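Local atomic coordinates of trypsin-resistant surface T6 protein (Streptococcus pyogenes serotype M6, PDB entry 4P0D), a protein that forms the backbone subunit of the pili of this bacterium, a modular three-domain surface protein probably polymerised by sortase and attached to the cell wall. Residues A[321-326]-A[358-363]; A[336-341]-A[374-379]; A[349-354]-A[450-455]; A[394-399]-A[469-474]. The protein carries 1 engineered substitution. All blocks are in the same frame, centred on the assembly; numbering follows the deposited sequence. Where two conformers were deposited one is given.

How the contacts relate
All four contacts lie in the C-terminal part of the chain. Contacts 1 and 2, with centres about 11 Å apart, meet at Lys325, whose NZ is covalently joined to Asn479 CG in an isopeptide bond; Lys325 CE lies 3.5 Å from Glu374 OE2, and Phe323 CZ 3.5 Å from Phe339 CG. Contact 3, about 9 Å from contact 2 between centres, adds strand 348-353, which neighbours strand 338-343 in the same sheet. Contact 4, its centre about 12 Å from that of contact 1, joins it through the parallel pairing of strands 320-327 and 470-479, and stays about 21 Å from the centre of contact 2. The calcium site lies at Ser82 and Thr85, outside all four.

Contact 1 of 4, residues A[321-326]-A[358-363]; sequences IAFRKV and GYAIST
Arg324 CG stands anti to the backbone N (chi1 -165°), and the chain runs extended from CG to NE across one face of the Tyr359 ring, whose own CG is anti to its carbonyl carbon. The guanidinium and the ring are nearly parallel, 6° apart, with NE offset to the rim over CE2 at 3.8 Å; Arg324 CG adds a CH-pi contact, 17° off the ring normal. NE also donates to Asn357 O, which helps hold the group flat over the ring. On the other face of this strand pair Ala360 CB sits over the Phe323 ring, 3.7 Å from CZ. The strands run antiparallel, at the edge of a three-stranded mixed sheet of the prealbumin-like domain with 320-327 in the middle: Phe323 and Ala360 form a hydrogen-bonded pair, flanked by the non-hydrogen-bonded pairs Ala322-Ile361 and Arg324-Tyr359. At one end Gly358 O accepts from Lys325 N at 2.7 Å, and Gly358, with no side chain, lets Arg324 CG lie close. At the other end Ser362 grips Ile321 twice: Ser362 N donates to Ile321 O at 2.7 Å, while OG takes the nearly straight bond from Ile321 N at 2.9 Å and itself donates to Thr363 O.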
loop_
_atom_site.group_PDB
_atom_site.type_symbol
_atom_site.label_atom_id
_atom_site.label_comp_id
_atom_site.label_asym_id
_atom_site.label_seq_id
_atom_site.Cartn_x
_atom_site.Cartn_y
_atom_site.Cartn_z
ATOM N N ILE A 321 -8.494 25.729 10.265
ATOM C CA ILE A 321 -9.424 26.655 10.877
ATOM C C ILE A 321 -9.149 28.068 10.372
ATOM O O ILE A 321 -8.009 28.506 10.334
ATOM C CB ILE A 321 -9.317 26.619 12.409
ATOM C CG1 ILE A 321 -9.578 25.195 12.912
ATOM C CG2 ILE A 321 -10.316 27.589 13.047
ATOM C CD1 ILE A 321 -9.343 25.015 14.384
ATOM N N ALA A 322 -10.225 28.771 10.034
ATOM C CA ALA A 322 -10.159 30.134 9.529
ATOM C C ALA A 322 -11.215 30.980 10.232
ATOM O O ALA A 322 -12.237 30.468 10.689
ATOM C CB ALA A 322 -10.382 30.147 8.019
ATOM N N PHE A 323 -10.951 32.270 10.339
ATOM C CA PHE A 323 -11.912 33.198 10.922
ATOM C C PHE A 323 -11.632 34.605 10.399
ATOM O O PHE A 323 -10.595 34.862 9.792
ATOM C CB PHE A 323 -11.822 33.175 12.448
ATOM C CG PHE A 323 -10.468 33.582 12.991
ATOM C CD1 PHE A 323 -10.160 34.918 13.184
ATOM C CD2 PHE A 323 -9.510 32.622 13.314
ATOM C CE1 PHE A 323 -8.935 35.299 13.682
ATOM C CE2 PHE A 323 -8.280 32.994 13.829
ATOM C CZ PHE A 323 -7.987 34.336 14.007
ATOM N N ARG A 324 -12.569 35.513 10.633
ATOM C CA ARG A 324 -12.372 36.889 10.232
ATOM C C ARG A 324 -12.500 37.811 11.435
ATOM O O ARG A 324 -13.396 37.642 12.271
ATOM C CB ARG A 324 -13.354 37.282 9.135
ATOM C CG ARG A 324 -12.968 38.572 8.435
ATOM C CD ARG A 324 -14.021 38.981 7.422
ATOM N NE ARG A 324 -13.428 39.769 6.351
ATOM C CZ ARG A 324 -14.115 40.340 5.364
ATOM N NH1 ARG A 324 -15.445 40.214 5.296
ATOM N NH2 ARG A 324 -13.471 41.040 4.436
ATOM N N LYS A 325 -11.586 38.781 11.503
ATOM C CA LYS A 325 -11.562 39.777 12.555
ATOM C C LYS A 325 -12.152 41.089 12.050
ATOM O O LYS A 325 -11.695 41.609 11.034
ATOM C CB LYS A 325 -10.118 40.007 12.995
ATOM C CG LYS A 325 -9.974 40.801 14.276
ATOM C CD LYS A 325 -10.849 40.205 15.377
ATOM C CE LYS A 325 -10.632 40.904 16.702
ATOM N NZ LYS A 325 -11.168 42.285 16.668
ATOM N N VAL A 326 -13.143 41.631 12.766
ATOM C CA VAL A 326 -13.796 42.873 12.334
ATOM C C VAL A 326 -14.045 43.837 13.493
ATOM O O VAL A 326 -14.012 43.443 14.661
ATOM C CB VAL A 326 -15.139 42.600 11.625
ATOM C CG1 VAL A 326 -14.937 41.705 10.411
ATOM C CG2 VAL A 326 -16.174 42.002 12.576
ATOM N N GLY A 358 -8.936 40.776 6.988
ATOM C CA GLY A 358 -9.482 40.327 8.285
ATOM C C GLY A 358 -9.280 38.853 8.588
ATOM O O GLY A 358 -9.590 38.403 9.697
ATOM N N TYR A 359 -8.721 38.120 7.627
ATOM C CA TYR A 359 -8.737 36.653 7.634
ATOM C C TYR A 359 -7.455 36.078 8.203
ATOM O O TYR A 359 -6.384 36.640 7.999
ATOM C CB TYR A 359 -8.952 36.088 6.209
ATOM C CG TYR A 359 -10.376 36.173 5.702
ATOM C CD1 TYR A 359 -11.386 35.445 6.306
ATOM C CD2 TYR A 359 -10.714 36.974 4.599
ATOM C CE1 TYR A 359 -12.694 35.516 5.859
ATOM C CE2 TYR A 359 -12.026 37.029 4.131
ATOM C CZ TYR A 359 -13.005 36.309 4.776
ATOM O OH TYR A 359 -14.322 36.361 4.366
ATOM N N ALA A 360 -7.585 34.946 8.902
ATOM C CA ALA A 360 -6.443 34.145 9.354
ATOM C C ALA A 360 -6.742 32.652 9.136
ATOM O O ALA A 360 -7.898 32.251 9.152
ATOM C CB ALA A 360 -6.160 34.421 10.820
ATOM N N ILE A 361 -5.704 31.841 8.926
ATOM C CA ILE A 361 -5.879 30.399 8.789
ATOM C C ILE A 361 -4.838 29.645 9.616
ATOM O O ILE A 361 -3.671 30.031 9.669
ATOM C CB ILE A 361 -5.782 29.932 7.315
ATOM C CG1 ILE A 361 -6.883 30.579 6.476
ATOM C CG2 ILE A 361 -5.916 28.421 7.215
ATOM C CD1 ILE A 361 -6.744 30.293 4.998
ATOM N N SER A 362 -5.274 28.562 10.243
ATOM C CA SER A 362 -4.406 27.747 11.086
ATOM C C SER A 362 -3.622 26.732 10.260
ATOM O O SER A 362 -3.945 26.477 9.100
ATOM C CB SER A 362 -5.237 26.997 12.105
ATOM O OG SER A 362 -5.867 25.853 11.538
ATOM N N THR A 363 -2.617 26.137 10.886
ATOM C CA THR A 363 -1.992 24.921 10.383
ATOM C C THR A 363 -2.974 23.738 10.485
ATOM O O THR A 363 -4.086 23.878 11.018
ATOM C CB THR A 363 -0.726 24.593 11.192
ATOM O OG1 THR A 363 -1.030 24.657 12.587
ATOM C CG2 THR A 363 0.394 25.560 10.855
#

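Contact 2 of 4, residues A[336-341]-A[374-379]; sequences GAIFGV and ELKAPK
The Phe339 ring carries Glu374 over one face, with Glu374 CA making a CH-pi contact 3.9 Å from the ring centroid and CG lying above the plane, offset to the rim. The Glu374 carboxylate is turned 28° from the plane of the ring, with Glu374 OE2 3.5 Å from Phe339 CE1. The edge-to-face partner of the ring, Phe323, comes from strand 320-327. Between the two segments the register slips by one residue in a classic beta bulge, where Leu375 and Lys376 are set opposite the single Ile338 as the chain turns a corner between faces of the prealbumin-like domain. Ile338 O consequently accepts two backbone bonds, from Leu375 N at 2.7 Å and from Lys376 N at 3.0 Å, and Ile338 N returns one to Lys376 O. Glu374 CG is anti to the backbone N (chi1 -166°), which sets it beside Ile338 O and over the ring; the extended chain beyond it brings OE2 to Ala337 CB. OE1 is held by Asn384 N. Glu374 also packs on Lys325, the lysine joined to Asn479, and its place beside that link is consistent with that of the acidic residue found next to such bonds in CnaB-type pilin domains. On the face of Ile338, its CB rests against Lys376 CB at 4.0 Å, and its CG2 meets Leu375 CD1, the two side chains crossing at about a right angle. Beyond Ala337 CB, which touches Pro378 CD, one water closes the end by donating to both Gly336 O, at 2.8 Å, and Ala377 O, at 2.6 Å.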
loop_
_atom_site.group_PDB
_atom_site.type_symbol
_atom_site.label_atom_id
_atom_site.label_comp_id
_atom_site.label_asym_id
_atom_site.label_seq_id
_atom_site.Cartn_x
_atom_site.Cartn_y
_atom_site.Cartn_z
ATOM N N GLY A 336 -3.752 42.621 11.336
ATOM C CA GLY A 336 -2.685 42.529 12.318
ATOM C C GLY A 336 -3.057 42.076 13.714
ATOM O O GLY A 336 -2.264 42.236 14.632
ATOM N N ALA A 337 -4.268 41.539 13.884
ATOM C CA ALA A 337 -4.693 40.936 15.147
ATOM C C ALA A 337 -3.995 39.581 15.291
ATOM O O ALA A 337 -3.980 38.780 14.347
ATOM C CB ALA A 337 -6.193 40.751 15.159
ATOM N N ILE A 338 -3.393 39.339 16.447
ATOM C CA ILE A 338 -2.724 38.058 16.707
ATOM C C ILE A 338 -3.579 37.186 17.608
ATOM O O ILE A 338 -3.996 37.611 18.691
ATOM C CB ILE A 338 -1.328 38.250 17.329
ATOM C CG1 ILE A 338 -0.525 39.248 16.485
ATOM C CG2 ILE A 338 -0.611 36.911 17.470
ATOM C CD1 ILE A 338 0.847 39.563 17.039
ATOM N N PHE A 339 -3.818 35.962 17.141
ATOM C CA PHE A 339 -4.650 34.974 17.808
ATOM C C PHE A 339 -3.899 33.686 18.042
ATOM O O PHE A 339 -3.088 33.273 17.208
ATOM C CB PHE A 339 -5.888 34.654 16.966
ATOM C CG PHE A 339 -6.968 35.681 17.078
ATOM C CD1 PHE A 339 -6.910 36.843 16.333
ATOM C CD2 PHE A 339 -8.015 35.507 17.968
ATOM C CE1 PHE A 339 -7.901 37.811 16.454
ATOM C CE2 PHE A 339 -9.015 36.461 18.083
ATOM C CZ PHE A 339 -8.952 37.620 17.326
ATOM N N GLY A 340 -4.185 33.061 19.176
ATOM C CA GLY A 340 -3.822 31.682 19.431
ATOM C C GLY A 340 -4.972 30.744 19.082
ATOM O O GLY A 340 -6.142 31.089 19.216
ATOM N N VAL A 341 -4.626 29.559 18.607
ATOM C CA VAL A 341 -5.585 28.505 18.343
ATOM C C VAL A 341 -5.198 27.347 19.239
ATOM O O VAL A 341 -4.074 26.867 19.148
ATOM C CB VAL A 341 -5.499 28.051 16.881
ATOM C CG1 VAL A 341 -6.330 26.788 16.663
ATOM C CG2 VAL A 341 -5.900 29.194 15.964
ATOM N N GLU A 374 -7.681 35.791 21.402
ATOM C CA GLU A 374 -6.803 36.862 20.948
ATOM C C GLU A 374 -5.614 37.037 21.885
ATOM O O GLU A 374 -5.758 36.985 23.106
ATOM C CB GLU A 374 -7.575 38.181 20.817
ATOM C CG GLU A 374 -6.822 39.251 20.039
ATOM C CD GLU A 374 -7.727 40.359 19.515
ATOM O OE1 GLU A 374 -8.576 40.843 20.280
ATOM O OE2 GLU A 374 -7.568 40.765 18.340
ATOM N N LEU A 375 -4.441 37.203 21.293
ATOM C CA LEU A 375 -3.203 37.486 22.015
ATOM C C LEU A 375 -2.861 38.966 21.937
ATOM O O LEU A 375 -2.336 39.526 22.907
ATOM C CB LEU A 375 -2.043 36.668 21.438
ATOM C CG LEU A 375 -2.256 35.153 21.431
ATOM C CD1 LEU A 375 -1.051 34.491 20.792
ATOM C CD2 LEU A 375 -2.489 34.628 22.838
ATOM N N LYS A 376 -3.152 39.593 20.791
ATOM C CA LYS A 376 -2.878 41.002 20.600
ATOM C C LYS A 376 -3.920 41.660 19.713
ATOM O O LYS A 376 -4.155 41.243 18.561
ATOM C CB LYS A 376 -1.490 41.205 19.997
ATOM C CG LYS A 376 -0.991 42.631 20.155
ATOM C CD LYS A 376 0.345 42.850 19.471
ATOM C CE LYS A 376 0.850 44.264 19.741
ATOM N NZ LYS A 376 1.907 44.664 18.771
ATOM N N ALA A 377 -4.543 42.709 20.251
ATOM C CA ALA A 377 -5.543 43.454 19.496
ATOM C C ALA A 377 -4.926 44.149 18.276
ATOM O O ALA A 377 -3.741 44.463 18.257
ATOM C CB ALA A 377 -6.236 44.480 20.394
ATOM N N PRO A 378 -5.738 44.381 17.240
ATOM C CA PRO A 378 -5.268 45.308 16.221
ATOM C C PRO A 378 -5.094 46.711 16.834
ATOM O O PRO A 378 -5.819 47.066 17.773
ATOM C CB PRO A 378 -6.369 45.269 15.155
ATOM C CG PRO A 378 -7.556 44.641 15.796
ATOM C CD PRO A 378 -7.115 43.904 17.013
ATOM N N LYS A 379 -4.102 47.464 16.356
ATOM C CA LYS A 379 -3.850 48.818 16.841
ATOM C C LYS A 379 -5.148 49.626 16.755
ATOM O O LYS A 379 -5.858 49.567 15.745
ATOM C CB LYS A 379 -2.749 49.499 16.016
HETATM O O HOH W 1 -1.721 44.030 16.727
#

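Contact 3 of 4, residues A[349-354]-A[450-455]; sequences IDIVTT and ESTKAL
Thr353 and Thr452 meet through their hydroxyls, OG1 to OG1 at 2.7 Å, in a hydrogen bond. Thr452 OG1 lies between its backbone N and carbonyl carbon (chi1 70°), while the methyl is anti to the carbonyl carbon and turns onto Ile351, where CG2 lies 3.6 Å from Ile351 CG2 and 3.3 Å from Ile351 O. Further along, Ala454 CB rests 3.7 Å from Thr353 O. Around these side chains, two waters carry the backbone links. One accepts from Thr353 N and donates to Lys453 O; the other donates to Thr353 O at 2.8 Å and accepts from Leu455 N at 2.7 Å. Next outward, Ile351 and Thr353 both pack on Ile338 of the adjoining strand, and Leu455 O is held by Asn355 ND2. The contact thus joins an outermost strand of the four-stranded sheet of the prealbumin-like domain to the chain leaving strand 445-451, part of a separate four-stranded sheet. With one direct hydroxyl bond and two water bridges supplying the polar links, the segments associate without any strand pairing, and the polar part of the interface depends partly on bound water.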
loop_
_atom_site.group_PDB
_atom_site.type_symbol
_atom_site.label_atom_id
_atom_site.label_comp_id
_atom_site.label_asym_id
_atom_site.label_seq_id
_atom_site.Cartn_x
_atom_site.Cartn_y
_atom_site.Cartn_z
ATOM N N ILE A 349 -1.927 25.254 19.701
ATOM C CA ILE A 349 -1.710 24.538 18.451
ATOM C C ILE A 349 -0.964 25.397 17.419
ATOM O O ILE A 349 -0.085 24.908 16.708
ATOM C CB ILE A 349 -3.072 24.086 17.872
ATOM C CG1 ILE A 349 -3.779 23.202 18.898
ATOM C CG2 ILE A 349 -2.894 23.330 16.564
ATOM C CD1 ILE A 349 -2.843 22.195 19.542
ATOM N N ASP A 350 -1.327 26.673 17.341
ATOM C CA ASP A 350 -0.811 27.573 16.314
ATOM C C ASP A 350 -1.047 29.023 16.739
ATOM O O ASP A 350 -1.865 29.293 17.642
ATOM C CB ASP A 350 -1.546 27.273 14.990
ATOM C CG ASP A 350 -0.897 27.927 13.768
ATOM O OD1 ASP A 350 0.305 28.247 13.799
ATOM O OD2 ASP A 350 -1.602 28.092 12.763
ATOM N N ILE A 351 -0.320 29.931 16.090
ATOM C CA ILE A 351 -0.484 31.382 16.254
ATOM C C ILE A 351 -0.640 31.997 14.872
ATOM O O ILE A 351 0.100 31.682 13.935
ATOM C CB ILE A 351 0.702 32.009 17.027
ATOM C CG1 ILE A 351 0.633 31.566 18.496
ATOM C CG2 ILE A 351 0.680 33.539 16.991
ATOM C CD1 ILE A 351 1.908 31.808 19.258
ATOM N N VAL A 352 -1.629 32.862 14.734
ATOM C CA VAL A 352 -1.937 33.447 13.434
ATOM C C VAL A 352 -2.114 34.957 13.564
ATOM O O VAL A 352 -2.432 35.466 14.629
ATOM C CB VAL A 352 -3.184 32.786 12.812
ATOM C CG1 VAL A 352 -3.027 31.265 12.805
ATOM C CG2 VAL A 352 -4.451 33.165 13.555
ATOM N N THR A 353 -1.899 35.651 12.458
ATOM C CA THR A 353 -2.050 37.096 12.396
ATOM C C THR A 353 -3.022 37.450 11.286
ATOM O O THR A 353 -2.876 36.940 10.182
ATOM C CB THR A 353 -0.677 37.723 12.103
ATOM O OG1 THR A 353 0.197 37.442 13.195
ATOM C CG2 THR A 353 -0.791 39.225 11.915
ATOM N N THR A 354 -4.017 38.308 11.550
ATOM C CA THR A 354 -5.007 38.616 10.504
ATOM C C THR A 354 -4.413 39.500 9.406
ATOM O O THR A 354 -3.528 40.314 9.656
ATOM C CB THR A 354 -6.302 39.254 11.046
ATOM O OG1 THR A 354 -6.015 40.522 11.647
ATOM C CG2 THR A 354 -6.989 38.331 12.073
ATOM N N GLU A 450 8.351 31.128 16.365
ATOM C CA GLU A 450 9.230 32.303 16.442
ATOM C C GLU A 450 8.609 33.522 15.785
ATOM O O GLU A 450 8.800 34.643 16.256
ATOM C CB GLU A 450 10.585 32.027 15.783
ATOM C CG GLU A 450 11.608 33.130 16.046
ATOM C CD GLU A 450 12.936 32.898 15.360
ATOM O OE1 GLU A 450 12.949 32.297 14.262
ATOM O OE2 GLU A 450 13.967 33.333 15.923
ATOM N N SER A 451 7.885 33.307 14.690
ATOM C CA SER A 451 7.213 34.395 13.993
ATOM C C SER A 451 6.011 33.862 13.214
ATOM O O SER A 451 5.917 32.663 12.949
ATOM C CB SER A 451 8.188 35.092 13.042
ATOM O OG SER A 451 8.583 34.227 11.990
ATOM N N THR A 452 5.106 34.761 12.841
ATOM C CA THR A 452 3.955 34.399 12.014
ATOM C C THR A 452 3.812 35.344 10.831
ATOM O O THR A 452 3.892 36.560 10.992
ATOM C CB THR A 452 2.642 34.442 12.816
ATOM O OG1 THR A 452 2.321 35.798 13.119
ATOM C CG2 THR A 452 2.768 33.652 14.100
ATOM N N LYS A 453 3.594 34.768 9.652
ATOM C CA LYS A 453 3.306 35.521 8.437
ATOM C C LYS A 453 1.794 35.522 8.213
ATOM O O LYS A 453 1.149 34.467 8.262
ATOM C CB LYS A 453 4.014 34.883 7.229
ATOM N N ALA A 454 1.223 36.699 7.981
ATOM C CA ALA A 454 -0.174 36.778 7.610
ATOM C C ALA A 454 -0.403 36.112 6.255
ATOM O O ALA A 454 0.520 35.927 5.441
ATOM C CB ALA A 454 -0.655 38.217 7.578
ATOM N N LEU A 455 -1.658 35.744 6.043
ATOM C CA LEU A 455 -2.098 35.156 4.802
ATOM C C LEU A 455 -2.037 36.256 3.738
ATOM O O LEU A 455 -2.313 37.429 4.024
ATOM C CB LEU A 455 -3.525 34.635 4.996
ATOM C CG LEU A 455 -4.148 33.695 3.978
ATOM C CD1 LEU A 455 -3.386 32.382 3.903
ATOM C CD2 LEU A 455 -5.604 33.474 4.369
HETATM O O HOH W 2 -3.698 35.966 7.743
HETATM O O HOH W 3 -0.985 33.975 10.172
#

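Contact 4 of 4, residues A[394-399]-A[469-474]; sequences WVTATV and GTVLLE
Residues Ala397 to Val399, in the loop of the prealbumin-like domain after strand 388-392, wrap round the start of strand 470-479, the touching parts of the backbone running at 96° to each other. After a few residues with helical backbone angles, Ala397 centres an inverse gamma turn, closed by a weak bond from Thr398 N to Thr396 O, and Thr398 and Val399 then share the single Thr470 as partner in a classic beta bulge. Val399 and Thr470 form a single antiparallel bridge: Val399 N donates to Thr470 O at 3.0 Å and Thr470 N to Val399 O at 2.9 Å, both donors in the carbonyl planes. A third bond runs from Gly469 N to Ala397 O at 3.2 Å, its donor 37° out of the Ala397 carbonyl plane. Gly469 takes a positive phi, 122°, readily open to glycine. A water extends the pairing, donating to Thr396 O and accepting from Leu472 N at 2.6 Å. Among the side chains, Val471 CG2, anti to its carbonyl carbon, presses on Ala397 CB at 3.5 Å, tighter than usual for two carbons, while its CG1 touches Thr396 OG1. Val399 CG2 meets Leu472 CB at 3.8 Å. Thr396 OG1 is bonded to Thr391 O and Thr470 OG1 to Gln320 NE2. Val471 packs on Ile390 and Ala392 of strand 388-392; strand 470-479, whose far end carries the asparagine joined to Lys325, runs parallel to its neighbour 320-327; and Trp394, its backbone N hydrogen-bonded to Asp160 OD2 and its ring in a cation-pi contact with Lys163, connects the loop to strands 158-160 and 163-165.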
loop_
_atom_site.group_PDB
_atom_site.type_symbol
_atom_site.label_atom_id
_atom_site.label_comp_id
_atom_site.label_asym_id
_atom_site.label_seq_id
_atom_site.Cartn_x
_atom_site.Cartn_y
_atom_site.Cartn_z
ATOM N N TRP A 394 -15.376 16.911 8.677
ATOM C CA TRP A 394 -15.712 16.834 7.265
ATOM C C TRP A 394 -16.950 17.684 6.977
ATOM O O TRP A 394 -16.958 18.445 6.015
ATOM C CB TRP A 394 -15.947 15.377 6.861
ATOM C CG TRP A 394 -16.051 15.179 5.417
ATOM C CD1 TRP A 394 -17.203 15.056 4.696
ATOM C CD2 TRP A 394 -14.975 15.066 4.483
ATOM N NE1 TRP A 394 -16.915 14.886 3.373
ATOM C CE2 TRP A 394 -15.556 14.877 3.207
ATOM C CE3 TRP A 394 -13.579 15.105 4.593
ATOM C CZ2 TRP A 394 -14.792 14.736 2.046
ATOM C CZ3 TRP A 394 -12.810 14.967 3.433
ATOM C CH2 TRP A 394 -13.426 14.782 2.174
ATOM N N VAL A 395 -17.951 17.581 7.851
ATOM C CA VAL A 395 -19.219 18.309 7.711
ATOM C C VAL A 395 -19.064 19.823 7.859
ATOM O O VAL A 395 -19.644 20.552 7.080
ATOM C CB VAL A 395 -20.299 17.774 8.683
ATOM C CG1 VAL A 395 -21.536 18.682 8.703
ATOM C CG2 VAL A 395 -20.711 16.363 8.272
ATOM N N THR A 396 -18.281 20.297 8.828
ATOM C CA THR A 396 -18.084 21.744 9.004
ATOM C C THR A 396 -17.006 22.350 8.070
ATOM O O THR A 396 -16.970 23.567 7.895
ATOM C CB THR A 396 -17.797 22.150 10.485
ATOM O OG1 THR A 396 -16.622 21.492 10.978
ATOM C CG2 THR A 396 -18.983 21.832 11.404
ATOM N N ALA A 397 -16.161 21.529 7.437
ATOM C CA ALA A 397 -15.092 22.054 6.577
ATOM C C ALA A 397 -15.574 22.295 5.138
ATOM O O ALA A 397 -15.048 21.723 4.186
ATOM C CB ALA A 397 -13.880 21.126 6.591
ATOM N N THR A 398 -16.547 23.190 4.998
ATOM C CA THR A 398 -17.232 23.426 3.733
ATOM C C THR A 398 -16.610 24.542 2.912
ATOM O O THR A 398 -17.048 24.793 1.782
ATOM C CB THR A 398 -18.698 23.807 3.977
ATOM O OG1 THR A 398 -18.753 24.814 4.993
ATOM C CG2 THR A 398 -19.495 22.595 4.431
ATOM N N VAL A 399 -15.605 25.215 3.465
ATOM C CA VAL A 399 -14.997 26.336 2.784
ATOM C C VAL A 399 -13.762 25.905 2.004
ATOM O O VAL A 399 -12.928 25.106 2.474
ATOM C CB VAL A 399 -14.684 27.497 3.759
ATOM C CG1 VAL A 399 -13.842 28.579 3.083
ATOM C CG2 VAL A 399 -15.991 28.085 4.287
ATOM N N GLY A 469 -12.101 21.584 2.961
ATOM C CA GLY A 469 -10.879 21.618 3.770
ATOM C C GLY A 469 -10.826 22.685 4.849
ATOM O O GLY A 469 -10.189 22.498 5.882
ATOM N N THR A 470 -11.508 23.805 4.637
ATOM C CA THR A 470 -11.465 24.896 5.603
ATOM C C THR A 470 -12.760 25.021 6.401
ATOM O O THR A 470 -13.873 24.973 5.851
ATOM C CB THR A 470 -11.112 26.230 4.918
ATOM O OG1 THR A 470 -9.876 26.084 4.226
ATOM C CG2 THR A 470 -10.978 27.371 5.954
ATOM N N VAL A 471 -12.599 25.153 7.718
ATOM C CA VAL A 471 -13.697 25.380 8.628
ATOM C C VAL A 471 -13.638 26.859 9.015
ATOM O O VAL A 471 -12.787 27.256 9.806
ATOM C CB VAL A 471 -13.578 24.498 9.879
ATOM C CG1 VAL A 471 -14.767 24.711 10.789
ATOM C CG2 VAL A 471 -13.483 23.022 9.496
ATOM N N LEU A 472 -14.532 27.665 8.450
ATOM C CA LEU A 472 -14.578 29.119 8.724
ATOM C C LEU A 472 -15.565 29.462 9.834
ATOM O O LEU A 472 -16.743 29.079 9.773
ATOM C CB LEU A 472 -14.968 29.874 7.454
ATOM C CG LEU A 472 -15.093 31.409 7.538
ATOM C CD1 LEU A 472 -13.756 32.061 7.843
ATOM C CD2 LEU A 472 -15.665 31.955 6.242
ATOM N N LEU A 473 -15.104 30.177 10.855
ATOM C CA LEU A 473 -15.975 30.509 11.991
ATOM C C LEU A 473 -17.276 31.187 11.512
ATOM O O LEU A 473 -17.213 32.096 10.703
ATOM C CB LEU A 473 -15.244 31.447 12.946
ATOM C CG LEU A 473 -15.931 31.738 14.278
ATOM C CD1 LEU A 473 -15.954 30.516 15.181
ATOM C CD2 LEU A 473 -15.211 32.873 14.986
ATOM N N GLU A 474 -18.424 30.755 12.038
ATOM C CA GLU A 474 -19.748 31.220 11.560
ATOM C C GLU A 474 -19.926 32.731 11.700
ATOM O O GLU A 474 -20.370 33.405 10.767
ATOM C CB GLU A 474 -20.873 30.509 12.313
HETATM O O HOH W 4 -16.629 26.576 7.271
HETATM O O HOH W 5 -9.618 24.729 1.934
#